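Side-chain contacts in ricin B lectin (Clostridium thermocellum, PDB 3VSF), which probably hydrolyses beta-1,3-linked galactan from the chain end as a family 43 exo-galactanase, and carries a galactose-binding beta-trefoil lectin module: residues F199-N204 with H210-T215; T161-F166 with D217-A222; D308-A311 with K317-D320. All coordinates share one frame; numbering follows the deposited sequence.

Contact 1. Residues F199-N204 with H210-T215; sequences FISAAN and HLYELT
F199, I200 and S201 pair with Y212, L211 and H210 in an antiparallel beta hairpin, strands 197-203 and 208-214, the middle pair of a four-stranded sheet. That sheet is one of five such sheets, as in the five-bladed propeller of family 43 glycosidases. The axes of 199-203 and 210-214 approach to 4.7 Å. F199 with Y212 and S201 with H210 are hydrogen-bonded pairs, two backbone bonds each, such as F199 N to Y212 O at 2.8 Å; I200 with L211 is the non-hydrogen-bonded pair between them.

On the face bearing F199, S201, H210 and Y212, aromatic bumps interlock with small residues. The F199 and Y212 side chains run alongside each other, and CD2 of Y212 comes to the edge of the F199 ring, 3.7 Å from CD2 of F199. At the root of the F199 side chain, CD2 of L214 lies 3.8 Å from CB of F199. S201 OG lies at the in-plane edge of the Y212 ring, 3.5 Å from CE2 of Y212, while its hydrogen bond goes to S184. The opposite face is plainer: CD1 of L211 turns back toward the facing strand and lies 4.0 Å from CB of I200, next to P237 and L239 of the following sheet.

Past the last pair, the A203 methyl is a knob on the face of the H210 imidazole, a CH-pi contact 3.5 Å from CB to the ring centroid and 22° off the normal. A chi1 of -80° swings that ring beside its own backbone N, with one face against the A203 methyl. Y182 meets it edge-to-face. The ring's rotation is further fixed within its strand: H210 ND1 donates in the imidazole plane to Y212 OH at 2.9 Å, with an angle of 151° at the hydrogen.

Contact 2. Residues T161-F166 with D217-A222; sequences TYIRSF and DYKNIA
The backbones stay well apart, with CA of I163 and CA of K219 the nearest pair at 8.7 Å, and the touching parts run only 20° from parallel, so side chains alone span the gap. I163 reaches across with its CD1 methyl, which rests 4.0 Å from CD of K219; the two chains cross at about a right angle. What I163 meets is the aliphatic middle of the lysine, because the ammonium end goes on to a salt bridge with E130 and a cation-pi contact with Y152.

Farther along, F166 offers the edge of its ring to I221, CE1 to CD1 at 3.9 Å. W134 touches both residues and so joins this apolar patch. These are surface contacts between neighbouring sheets of the five-bladed propeller: 161-166 is the outermost strand of one four-stranded sheet, while 217-220 form the turn and 221-222 begin strand 221-228, the outermost strand of the next sheet.

R164 is the other long arm. Its guanidinium lies over one face of the F166 ring, CZ standing 3.5 Å above the ring plane and offset toward the rim, and its end reaches the N220 side chain, crossing it at about a right angle.

In the second segment, an Asx turn shapes the chain that receives these groups. D217 OD1 accepts from the backbone N of K219 at 2.8 Å, the donor lying on the anti side and 30° out of the carboxylate plane. The same oxygen is hydrogen-bonded to T215 OG1, and the backbone N of N220 makes a weak hydrogen bond to it.

Contact 3. Residues D308-A311 with K317-D320; sequences DRWA and KVND
W310 and A311 meet V318, K317 and D320 across the loop that joins strands 301-309 and 322-330, antiparallel neighbours in the last of the five propeller sheets. Starting from the strand end, D308 contributes indirectly: its CB lies over one face of the W310 indole, 3.5 Å above the plane and offset toward the rim, which backs the ring from within its own segment.

Two residues on comes W310. Its chi1 of -60° sets CG beside the backbone N, and the NE1 side of the indole is tied to Q288 OE1 by a hydrogen bond. The benzene side is thereby left for the loop: CZ3, at the ring edge, packs 3.9 Å from CG1 of V318, with the two side chains alongside each other and pointing the same way. V318 also touches H59, R77 and N81, and W310 touches H59, so this pair sits where the last sheet closes against residues around the first.

A311 ends the walk. Its backbone N bonds to S321 OG, just beyond the second segment, and its methyl points toward the 317-320 turn. That turn is closed by D320 N donating to K317 O at 2.8 Å, with V318 and N319 in 3-10 conformation. The methyl fits beside the closure, CB of A311 lying 3.9 Å from CB of D320. It also approaches both ends of the turn through their carbonyl oxygens, and the shorter of these contacts runs from CB of A311 to K317 O at 3.4 Å.

Contacts 1 and 2 form one neighbourhood, their centres 13 Å apart. Both reach the sheet of strands 187-191, 197-203, 208-214 and 221-228, while 161-166 belongs to the preceding sheet. In chain order, 161-166 opens contact 2, the hairpin of contact 1 follows, and 217-222 then closes contact 2. The two meet through a probable hydrogen bond from A222 N to E213 O at 2.7 Å. Contact 1 lies within a sheet, whereas contact 2 packs the edge of that sheet against the one before it. Contact 3 comes later, in another sheet, its centre 26 Å from contact 1 and 28 Å from contact 2. All three belong to the propeller, away from the lectin module's galactose sites.

Contact 1. Residues F199-N204 with H210-T215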
loop_
_atom_site.group_PDB
_atom_site.type_symbol
_atom_site.label_atom_id
_atom_site.label_comp_id
_atom_site.label_asym_id
_atom_site.label_seq_id
_atom_site.Cartn_x
_atom_site.Cartn_y
_atom_site.Cartn_z
ATOM N N PHE A 199 15.549 14.058 -3.239
ATOM C CA PHE A 199 15.861 13.067 -2.220
ATOM C C PHE A 199 15.217 13.483 -0.905
ATOM O O PHE A 199 15.401 14.610 -0.446
ATOM C CB PHE A 199 17.376 12.933 -2.051
ATOM C CG PHE A 199 17.786 12.011 -0.937
ATOM C CD1 PHE A 199 17.857 10.643 -1.141
ATOM C CD2 PHE A 199 18.113 12.515 0.312
ATOM C CE1 PHE A 199 18.238 9.793 -0.118
ATOM C CE2 PHE A 199 18.495 11.670 1.338
ATOM C CZ PHE A 199 18.557 10.307 1.122
ATOM N N ILE A 200 14.455 12.578 -0.305
ATOM C CA ILE A 200 13.769 12.874 0.945
ATOM C C ILE A 200 14.192 11.898 2.037
ATOM O O ILE A 200 14.353 10.705 1.785
ATOM C CB ILE A 200 12.233 12.839 0.767
ATOM C CG1 ILE A 200 11.532 13.299 2.047
ATOM C CG2 ILE A 200 11.770 11.447 0.361
ATOM C CD1 ILE A 200 10.028 13.387 1.918
ATOM N N SER A 201 14.382 12.413 3.247
ATOM C CA SER A 201 14.800 11.582 4.370
ATOM C C SER A 201 14.427 12.219 5.703
ATOM O O SER A 201 14.192 13.424 5.784
ATOM C CB SER A 201 16.308 11.321 4.315
ATOM O OG SER A 201 17.043 12.527 4.442
ATOM N N ALA A 202 14.377 11.399 6.749
ATOM C CA ALA A 202 14.031 11.873 8.083
ATOM C C ALA A 202 15.238 12.488 8.785
ATOM O O ALA A 202 16.254 11.823 8.993
ATOM C CB ALA A 202 13.451 10.741 8.915
ATOM N N ALA A 203 15.118 13.760 9.152
ATOM C CA ALA A 203 16.190 14.467 9.840
ATOM C C ALA A 203 15.768 14.881 11.246
ATOM O O ALA A 203 14.626 14.666 11.649
ATOM C CB ALA A 203 16.619 15.684 9.035
ATOM N N ASN A 204 16.701 15.471 11.987
ATOM C CA ASN A 204 16.427 15.950 13.338
ATOM C C ASN A 204 15.865 14.851 14.237
ATOM O O ASN A 204 14.826 15.027 14.871
ATOM C CB ASN A 204 15.469 17.144 13.293
ATOM C CG ASN A 204 15.444 17.923 14.595
ATOM O OD1 ASN A 204 15.757 17.390 15.659
ATOM N ND2 ASN A 204 15.066 19.193 14.516
ATOM N N HIS A 210 13.044 16.021 5.658
ATOM C CA HIS A 210 13.768 16.956 4.807
ATOM C C HIS A 210 13.674 16.561 3.338
ATOM O O HIS A 210 14.014 15.439 2.961
ATOM C CB HIS A 210 15.235 17.055 5.237
ATOM C CG HIS A 210 15.459 17.939 6.424
ATOM N ND1 HIS A 210 16.711 18.173 6.952
ATOM C CD2 HIS A 210 14.593 18.652 7.182
ATOM C CE1 HIS A 210 16.606 18.988 7.986
ATOM N NE2 HIS A 210 15.331 19.294 8.148
ATOM N N LEU A 211 13.199 17.489 2.514
ATOM C CA LEU A 211 13.138 17.279 1.075
ATOM C C LEU A 211 14.289 18.012 0.400
ATOM O O LEU A 211 14.289 19.239 0.317
ATOM C CB LEU A 211 11.803 17.770 0.515
ATOM C CG LEU A 211 11.601 17.600 -0.994
ATOM C CD1 LEU A 211 11.668 16.131 -1.382
ATOM C CD2 LEU A 211 10.282 18.214 -1.433
ATOM N N TYR A 212 15.272 17.255 -0.076
ATOM C CA TYR A 212 16.442 17.838 -0.721
ATOM C C TYR A 212 16.301 17.830 -2.237
ATOM O O TYR A 212 15.919 16.821 -2.828
ATOM C CB TYR A 212 17.711 17.079 -0.322
ATOM C CG TYR A 212 17.938 16.982 1.168
ATOM C CD1 TYR A 212 18.531 18.023 1.869
ATOM C CD2 TYR A 212 17.568 15.844 1.873
ATOM C CE1 TYR A 212 18.742 17.936 3.233
ATOM C CE2 TYR A 212 17.776 15.748 3.235
ATOM C CZ TYR A 212 18.363 16.797 3.910
ATOM O OH TYR A 212 18.571 16.704 5.266
ATOM N N GLU A 213 16.613 18.960 -2.861
ATOM C CA GLU A 213 16.648 19.044 -4.314
ATOM C C GLU A 213 18.034 18.655 -4.809
ATOM O O GLU A 213 19.039 19.191 -4.346
ATOM C CB GLU A 213 16.299 20.456 -4.786
ATOM C CG GLU A 213 16.362 20.636 -6.295
ATOM C CD GLU A 213 16.031 22.050 -6.731
ATOM O OE1 GLU A 213 15.641 22.865 -5.867
ATOM O OE2 GLU A 213 16.163 22.348 -7.937
ATOM N N LEU A 214 18.086 17.717 -5.747
ATOM C CA LEU A 214 19.356 17.218 -6.255
ATOM C C LEU A 214 19.877 18.058 -7.416
ATOM O O LEU A 214 19.109 18.725 -8.109
ATOM C CB LEU A 214 19.216 15.761 -6.698
ATOM C CG LEU A 214 18.703 14.782 -5.643
ATOM C CD1 LEU A 214 18.574 13.385 -6.230
ATOM C CD2 LEU A 214 19.617 14.779 -4.430
ATOM N N THR A 215 21.190 18.023 -7.616
ATOM C CA THR A 215 21.806 18.654 -8.774
ATOM C C THR A 215 21.388 17.897 -10.032
ATOM O O THR A 215 20.892 16.774 -9.943
ATOM C CB THR A 215 23.343 18.668 -8.655
ATOM O OG1 THR A 215 23.812 17.352 -8.340
ATOM C CG2 THR A 215 23.783 19.626 -7.560
#

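Contact 2. Residues T161-F166 with D217-A222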
loop_
_atom_site.group_PDB
_atom_site.type_symbol
_atom_site.label_atom_id
_atom_site.label_comp_id
_atom_site.label_asym_id
_atom_site.label_seq_id
_atom_site.Cartn_x
_atom_site.Cartn_y
_atom_site.Cartn_z
ATOM N N THR A 161 28.532 1.461 -8.977
ATOM C CA THR A 161 29.778 1.915 -8.373
ATOM C C THR A 161 29.488 2.867 -7.217
ATOM O O THR A 161 28.954 3.959 -7.415
ATOM C CB THR A 161 30.693 2.614 -9.400
ATOM O OG1 THR A 161 30.179 3.916 -9.704
ATOM C CG2 THR A 161 30.784 1.794 -10.681
ATOM N N TYR A 162 29.835 2.443 -6.007
ATOM C CA TYR A 162 29.592 3.247 -4.817
ATOM C C TYR A 162 30.393 4.544 -4.868
ATOM O O TYR A 162 31.532 4.563 -5.332
ATOM C CB TYR A 162 29.946 2.454 -3.559
ATOM C CG TYR A 162 29.590 3.152 -2.267
ATOM C CD1 TYR A 162 30.535 3.896 -1.574
ATOM C CD2 TYR A 162 28.309 3.064 -1.739
ATOM C CE1 TYR A 162 30.214 4.534 -0.392
ATOM C CE2 TYR A 162 27.978 3.698 -0.557
ATOM C CZ TYR A 162 28.935 4.431 0.112
ATOM O OH TYR A 162 28.611 5.065 1.290
ATOM N N ILE A 163 29.790 5.630 -4.393
ATOM C CA ILE A 163 30.446 6.931 -4.404
ATOM C C ILE A 163 30.920 7.332 -3.011
ATOM O O ILE A 163 32.113 7.286 -2.716
ATOM C CB ILE A 163 29.518 8.030 -4.954
ATOM C CG1 ILE A 163 29.080 7.695 -6.381
ATOM C CG2 ILE A 163 30.213 9.380 -4.923
ATOM C CD1 ILE A 163 28.241 8.777 -7.027
ATOM N N ARG A 164 29.979 7.722 -2.158
ATOM C CA ARG A 164 30.311 8.200 -0.823
ATOM C C ARG A 164 29.090 8.204 0.089
ATOM O O ARG A 164 27.954 8.097 -0.373
ATOM C CB ARG A 164 30.883 9.614 -0.899
ATOM C CG ARG A 164 30.005 10.570 -1.687
ATOM C CD ARG A 164 29.937 11.943 -1.047
ATOM N NE ARG A 164 28.983 12.806 -1.738
ATOM C CZ ARG A 164 28.608 14.005 -1.307
ATOM N NH1 ARG A 164 29.106 14.493 -0.179
ATOM N NH2 ARG A 164 27.733 14.717 -2.005
ATOM N N SER A 165 29.337 8.330 1.388
ATOM C CA SER A 165 28.269 8.487 2.366
ATOM C C SER A 165 28.468 9.808 3.096
ATOM O O SER A 165 29.601 10.224 3.339
ATOM C CB SER A 165 28.269 7.320 3.354
ATOM O OG SER A 165 29.505 7.225 4.037
ATOM N N PHE A 166 27.371 10.472 3.442
ATOM C CA PHE A 166 27.457 11.811 4.008
ATOM C C PHE A 166 26.140 12.267 4.620
ATOM O O PHE A 166 25.071 11.776 4.260
ATOM C CB PHE A 166 27.863 12.803 2.919
ATOM C CG PHE A 166 26.823 12.981 1.849
ATOM C CD1 PHE A 166 25.974 14.075 1.864
ATOM C CD2 PHE A 166 26.681 12.042 0.840
ATOM C CE1 PHE A 166 25.011 14.238 0.883
ATOM C CE2 PHE A 166 25.720 12.198 -0.142
ATOM C CZ PHE A 166 24.885 13.297 -0.119
ATOM N N ASP A 217 22.759 16.084 -11.995
ATOM C CA ASP A 217 23.314 14.740 -12.132
ATOM C C ASP A 217 22.679 13.731 -11.173
ATOM O O ASP A 217 22.946 12.532 -11.260
ATOM C CB ASP A 217 24.837 14.762 -11.961
ATOM C CG ASP A 217 25.271 15.381 -10.646
ATOM O OD1 ASP A 217 24.577 15.174 -9.629
ATOM O OD2 ASP A 217 26.309 16.075 -10.629
ATOM N N TYR A 218 21.843 14.226 -10.263
ATOM C CA TYR A 218 21.146 13.383 -9.288
ATOM C C TYR A 218 22.072 12.807 -8.218
ATOM O O TYR A 218 21.607 12.244 -7.228
ATOM C CB TYR A 218 20.399 12.239 -9.980
ATOM C CG TYR A 218 19.193 12.661 -10.787
ATOM C CD1 TYR A 218 18.757 13.979 -10.791
ATOM C CD2 TYR A 218 18.484 11.735 -11.540
ATOM C CE1 TYR A 218 17.652 14.362 -11.529
ATOM C CE2 TYR A 218 17.379 12.107 -12.277
ATOM C CZ TYR A 218 16.967 13.421 -12.269
ATOM O OH TYR A 218 15.867 13.790 -13.004
ATOM N N LYS A 219 23.377 12.946 -8.420
ATOM C CA LYS A 219 24.356 12.333 -7.526
ATOM C C LYS A 219 24.713 13.210 -6.328
ATOM O O LYS A 219 25.373 12.754 -5.396
ATOM C CB LYS A 219 25.621 11.953 -8.303
ATOM C CG LYS A 219 25.439 10.763 -9.232
ATOM C CD LYS A 219 26.623 10.596 -10.172
ATOM C CE LYS A 219 26.705 11.747 -11.163
ATOM N NZ LYS A 219 27.803 11.561 -12.152
ATOM N N ASN A 220 24.269 14.463 -6.353
ATOM C CA ASN A 220 24.569 15.397 -5.272
ATOM C C ASN A 220 23.350 16.205 -4.840
ATOM O O ASN A 220 22.329 16.221 -5.528
ATOM C CB ASN A 220 25.704 16.338 -5.680
ATOM C CG ASN A 220 26.979 15.597 -6.037
ATOM O OD1 ASN A 220 27.300 14.568 -5.442
ATOM N ND2 ASN A 220 27.711 16.117 -7.014
ATOM N N ILE A 221 23.463 16.874 -3.697
ATOM C CA ILE A 221 22.374 17.693 -3.176
ATOM C C ILE A 221 22.589 19.171 -3.488
ATOM O O ILE A 221 23.588 19.762 -3.080
ATOM C CB ILE A 221 22.202 17.505 -1.655
ATOM C CG1 ILE A 221 21.747 16.078 -1.346
ATOM C CG2 ILE A 221 21.208 18.513 -1.101
ATOM C CD1 ILE A 221 21.503 15.817 0.122
ATOM N N ALA A 222 21.643 19.761 -4.212
ATOM C CA ALA A 222 21.746 21.155 -4.628
ATOM C C ALA A 222 21.248 22.123 -3.557
ATOM O O ALA A 222 21.859 23.166 -3.322
ATOM C CB ALA A 222 20.995 21.377 -5.935
#

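Contact 3. Residues D308-A311 with K317-D320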
loop_
_atom_site.group_PDB
_atom_site.type_symbol
_atom_site.label_atom_id
_atom_site.label_comp_id
_atom_site.label_asym_id
_atom_site.label_seq_id
_atom_site.Cartn_x
_atom_site.Cartn_y
_atom_site.Cartn_z
ATOM N N ASP A 308 6.453 -3.642 3.590
ATOM C CA ASP A 308 7.229 -4.712 4.196
ATOM C C ASP A 308 6.578 -5.195 5.484
ATOM O O ASP A 308 6.302 -4.405 6.387
ATOM C CB ASP A 308 8.665 -4.256 4.476
ATOM C CG ASP A 308 9.518 -4.205 3.222
ATOM O OD1 ASP A 308 10.025 -5.268 2.806
ATOM O OD2 ASP A 308 9.686 -3.104 2.657
ATOM N N ARG A 309 6.323 -6.495 5.558
ATOM C CA ARG A 309 5.864 -7.104 6.796
ATOM C C ARG A 309 7.079 -7.607 7.560
ATOM O O ARG A 309 7.419 -8.789 7.505
ATOM C CB ARG A 309 4.884 -8.244 6.514
ATOM C CG ARG A 309 4.337 -8.915 7.764
ATOM C CD ARG A 309 3.125 -9.770 7.443
ATOM N NE ARG A 309 2.014 -8.963 6.946
ATOM C CZ ARG A 309 0.830 -9.454 6.595
ATOM N NH1 ARG A 309 0.597 -10.757 6.685
ATOM N NH2 ARG A 309 -0.120 -8.642 6.154
ATOM N N TRP A 310 7.738 -6.691 8.262
ATOM C CA TRP A 310 8.980 -6.998 8.961
ATOM C C TRP A 310 8.826 -8.158 9.939
ATOM O O TRP A 310 7.988 -8.120 10.839
ATOM C CB TRP A 310 9.505 -5.758 9.687
ATOM C CG TRP A 310 9.784 -4.606 8.770
ATOM C CD1 TRP A 310 9.080 -3.441 8.679
ATOM C CD2 TRP A 310 10.840 -4.515 7.805
ATOM N NE1 TRP A 310 9.635 -2.627 7.720
ATOM C CE2 TRP A 310 10.716 -3.264 7.169
ATOM C CE3 TRP A 310 11.879 -5.368 7.420
ATOM C CZ2 TRP A 310 11.592 -2.845 6.169
ATOM C CZ3 TRP A 310 12.746 -4.951 6.427
ATOM C CH2 TRP A 310 12.598 -3.701 5.813
ATOM N N ALA A 311 9.647 -9.187 9.752
ATOM C CA ALA A 311 9.615 -10.364 10.610
ATOM C C ALA A 311 9.986 -10.010 12.046
ATOM O O ALA A 311 9.746 -10.790 12.968
ATOM C CB ALA A 311 10.545 -11.439 10.069
ATOM N N LYS A 317 14.300 -12.861 11.844
ATOM C CA LYS A 317 15.386 -12.128 11.207
ATOM C C LYS A 317 14.858 -11.342 10.013
ATOM O O LYS A 317 13.865 -11.728 9.396
ATOM C CB LYS A 317 16.502 -13.079 10.772
ATOM C CG LYS A 317 16.069 -14.131 9.765
ATOM C CD LYS A 317 17.188 -15.125 9.489
ATOM C CE LYS A 317 16.732 -16.221 8.538
ATOM N NZ LYS A 317 17.784 -17.256 8.335
ATOM N N VAL A 318 15.526 -10.239 9.696
ATOM C CA VAL A 318 15.098 -9.359 8.613
ATOM C C VAL A 318 14.820 -10.117 7.315
ATOM O O VAL A 318 13.870 -9.807 6.599
ATOM C CB VAL A 318 16.140 -8.254 8.346
ATOM C CG1 VAL A 318 15.718 -7.399 7.161
ATOM C CG2 VAL A 318 16.331 -7.397 9.587
ATOM N N ASN A 319 15.648 -11.114 7.020
ATOM C CA ASN A 319 15.515 -11.878 5.783
ATOM C C ASN A 319 14.228 -12.697 5.707
ATOM O O ASN A 319 13.851 -13.175 4.638
ATOM C CB ASN A 319 16.730 -12.787 5.580
ATOM C CG ASN A 319 18.027 -12.010 5.469
ATOM O OD1 ASN A 319 18.425 -11.598 4.378
ATOM N ND2 ASN A 319 18.691 -11.803 6.600
ATOM N N ASP A 320 13.559 -12.857 6.845
ATOM C CA ASP A 320 12.304 -13.599 6.896
ATOM C C ASP A 320 11.100 -12.675 6.750
ATOM O O ASP A 320 9.964 -13.077 7.003
ATOM C CB ASP A 320 12.198 -14.397 8.198
ATOM C CG ASP A 320 13.203 -15.529 8.274
ATOM O OD1 ASP A 320 13.610 -16.040 7.208
ATOM O OD2 ASP A 320 13.582 -15.914 9.401
#